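Periplasmic protein TorT (Vibrio parahaemolyticus, PDB 3O1I) probably binds a small ligand in the periplasm and takes part in signalling for trimethylamine N-oxide respiration. Local coordinates at residues H79-W84 with L97-E102. Residues are numbered along the deposited sequence; the frame is centred on the assembly and turned at random.
Sequences HNLKSW and LDLDEE
The backbones of His79 and Asp100 come nearest each other, their CA atoms 5.7 Å apart, and no hydrogen bond joins 79-84, which leads into the short helix 82-85, to the irregular chain of 97-102, extended as far as Asp100. Here His79 ND1 lies 3.5 Å from Asp100 CB, and the carboxylate carbon of Asp100 sits at the ring edge, in its plane. The two side chains cross at about a right angle, with ring and carboxylate planes turned 60° apart. With Asp100 CG anti to its own backbone N (chi1 174°), OD2 instead accepts a weak bond from the backbone N of Glu102, two residues on. Beneath this pair the contact is apolar: Leu81 CD2 meets Leu99 CD2 at 3.9 Å and approaches Leu99 CD1 equally closely. Leu81 continues inward onto Val90 of strand 90-92 and onto Leu106. At the other end, Lys82 runs out fully extended, its CG anti to the backbone N (chi1 -168°), bringing NZ to 4.0 Å from Glu102 OE2, too long for a salt bridge but probably mildly attractive. Gln103 accepts a hydrogen bond from the backbone N of Lys82 through OE1, linking this backbone to the same loop. The contact thus joins two surface connections flanking strand 90-92, in the alpha/beta domain built on the five-stranded parallel sheet of a two-domain periplasmic binding protein.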
loop_
_atom_site.group_PDB
_atom_site.type_symbol
_atom_site.label_atom_id
_atom_site.label_comp_id
_atom_site.label_asym_id
_atom_site.label_seq_id
_atom_site.Cartn_x
_atom_site.Cartn_y
_atom_site.Cartn_z
ATOM N N HIS D 79 -35.414 -6.632 11.235
ATOM C CA HIS D 79 -36.152 -6.095 12.364
ATOM C C HIS D 79 -35.782 -4.639 12.608
ATOM O O HIS D 79 -35.969 -4.146 13.718
ATOM C CB HIS D 79 -35.820 -6.898 13.625
ATOM C CG HIS D 79 -35.946 -8.379 13.453
ATOM N ND1 HIS D 79 -37.151 -8.999 13.206
ATOM C CD2 HIS D 79 -35.019 -9.363 13.500
ATOM C CE1 HIS D 79 -36.962 -10.302 13.112
ATOM N NE2 HIS D 79 -35.677 -10.551 13.286
ATOM N N ASN D 80 -35.269 -3.942 11.597
ATOM C CA ASN D 80 -34.850 -2.561 11.822
ATOM C C ASN D 80 -35.032 -1.567 10.689
ATOM O O ASN D 80 -34.897 -0.374 10.907
ATOM C CB ASN D 80 -33.373 -2.539 12.221
ATOM C CG ASN D 80 -33.031 -3.605 13.239
ATOM O OD1 ASN D 80 -33.412 -3.513 14.407
ATOM N ND2 ASN D 80 -32.322 -4.641 12.796
ATOM N N LEU D 81 -35.324 -2.041 9.485
ATOM C CA LEU D 81 -35.472 -1.151 8.332
ATOM C C LEU D 81 -36.116 0.213 8.627
ATOM O O LEU D 81 -35.533 1.263 8.344
ATOM C CB LEU D 81 -36.261 -1.857 7.224
ATOM C CG LEU D 81 -36.620 -0.994 6.010
ATOM C CD1 LEU D 81 -35.372 -0.373 5.437
ATOM C CD2 LEU D 81 -37.320 -1.834 4.962
ATOM N N LYS D 82 -37.322 0.189 9.184
ATOM C CA LYS D 82 -38.053 1.411 9.504
ATOM C C LYS D 82 -37.183 2.308 10.384
ATOM O O LYS D 82 -37.155 3.535 10.227
ATOM C CB LYS D 82 -39.360 1.046 10.221
ATOM C CG LYS D 82 -40.367 2.192 10.355
ATOM C CD LYS D 82 -41.657 1.712 11.028
ATOM C CE LYS D 82 -42.570 2.872 11.406
ATOM N NZ LYS D 82 -43.789 2.369 12.096
ATOM N N SER D 83 -36.463 1.661 11.295
ATOM C CA SER D 83 -35.558 2.311 12.239
ATOM C C SER D 83 -34.426 3.092 11.555
ATOM O O SER D 83 -33.655 3.779 12.220
ATOM C CB SER D 83 -34.978 1.242 13.182
ATOM O OG SER D 83 -33.975 1.757 14.036
ATOM N N TRP D 84 -34.321 2.977 10.234
ATOM C CA TRP D 84 -33.292 3.693 9.485
ATOM C C TRP D 84 -33.934 4.558 8.401
ATOM O O TRP D 84 -33.316 5.507 7.913
ATOM C CB TRP D 84 -32.292 2.729 8.817
ATOM C CG TRP D 84 -31.561 1.817 9.755
ATOM C CD1 TRP D 84 -31.971 0.586 10.192
ATOM C CD2 TRP D 84 -30.305 2.070 10.398
ATOM N NE1 TRP D 84 -31.049 0.058 11.066
ATOM C CE2 TRP D 84 -30.017 0.947 11.211
ATOM C CE3 TRP D 84 -29.393 3.137 10.368
ATOM C CZ2 TRP D 84 -28.854 0.861 11.991
ATOM C CZ3 TRP D 84 -28.237 3.052 11.145
ATOM C CH2 TRP D 84 -27.979 1.921 11.943
ATOM N N LEU D 97 -34.798 -9.382 0.585
ATOM C CA LEU D 97 -34.891 -8.484 1.735
ATOM C C LEU D 97 -35.882 -9.048 2.748
ATOM O O LEU D 97 -37.068 -8.747 2.692
ATOM C CB LEU D 97 -35.347 -7.093 1.289
ATOM C CG LEU D 97 -35.548 -6.051 2.393
ATOM C CD1 LEU D 97 -34.338 -6.026 3.323
ATOM C CD2 LEU D 97 -35.760 -4.685 1.762
ATOM N N ASP D 98 -35.394 -9.864 3.674
ATOM C CA ASP D 98 -36.255 -10.471 4.686
ATOM C C ASP D 98 -36.638 -9.526 5.826
ATOM O O ASP D 98 -35.812 -9.206 6.679
ATOM C CB ASP D 98 -35.591 -11.722 5.281
ATOM C CG ASP D 98 -35.407 -12.837 4.258
ATOM O OD1 ASP D 98 -36.321 -13.046 3.431
ATOM O OD2 ASP D 98 -34.355 -13.516 4.294
ATOM N N LEU D 99 -37.896 -9.094 5.843
ATOM C CA LEU D 99 -38.389 -8.199 6.887
ATOM C C LEU D 99 -39.269 -8.958 7.885
ATOM O O LEU D 99 -39.617 -10.116 7.661
ATOM C CB LEU D 99 -39.185 -7.061 6.255
ATOM C CG LEU D 99 -38.376 -6.272 5.225
ATOM C CD1 LEU D 99 -39.255 -5.250 4.532
ATOM C CD2 LEU D 99 -37.215 -5.588 5.916
ATOM N N ASP D 100 -39.611 -8.306 8.992
ATOM C CA ASP D 100 -40.465 -8.903 10.019
ATOM C C ASP D 100 -41.898 -8.505 9.669
ATOM O O ASP D 100 -42.104 -7.706 8.749
ATOM C CB ASP D 100 -40.070 -8.352 11.397
ATOM C CG ASP D 100 -41.004 -8.801 12.507
ATOM O OD1 ASP D 100 -41.253 -10.020 12.635
ATOM O OD2 ASP D 100 -41.484 -7.925 13.261
ATOM N N GLU D 101 -42.885 -9.057 10.371
ATOM C CA GLU D 101 -44.271 -8.701 10.087
ATOM C C GLU D 101 -44.442 -7.184 10.202
ATOM O O GLU D 101 -45.198 -6.571 9.439
ATOM C CB GLU D 101 -45.228 -9.398 11.056
ATOM C CG GLU D 101 -46.689 -9.094 10.747
ATOM C CD GLU D 101 -47.661 -9.812 11.656
ATOM O OE1 GLU D 101 -47.641 -9.559 12.881
ATOM O OE2 GLU D 101 -48.452 -10.629 11.138
ATOM N N GLU D 102 -43.725 -6.592 11.156
ATOM C CA GLU D 102 -43.756 -5.150 11.390
ATOM C C GLU D 102 -42.950 -4.399 10.321
ATOM O O GLU D 102 -43.475 -3.526 9.623
ATOM C CB GLU D 102 -43.198 -4.841 12.782
ATOM C CG GLU D 102 -43.140 -3.360 13.126
ATOM C CD GLU D 102 -44.440 -2.637 12.814
ATOM O OE1 GLU D 102 -45.506 -3.093 13.279
ATOM O OE2 GLU D 102 -44.392 -1.609 12.101
#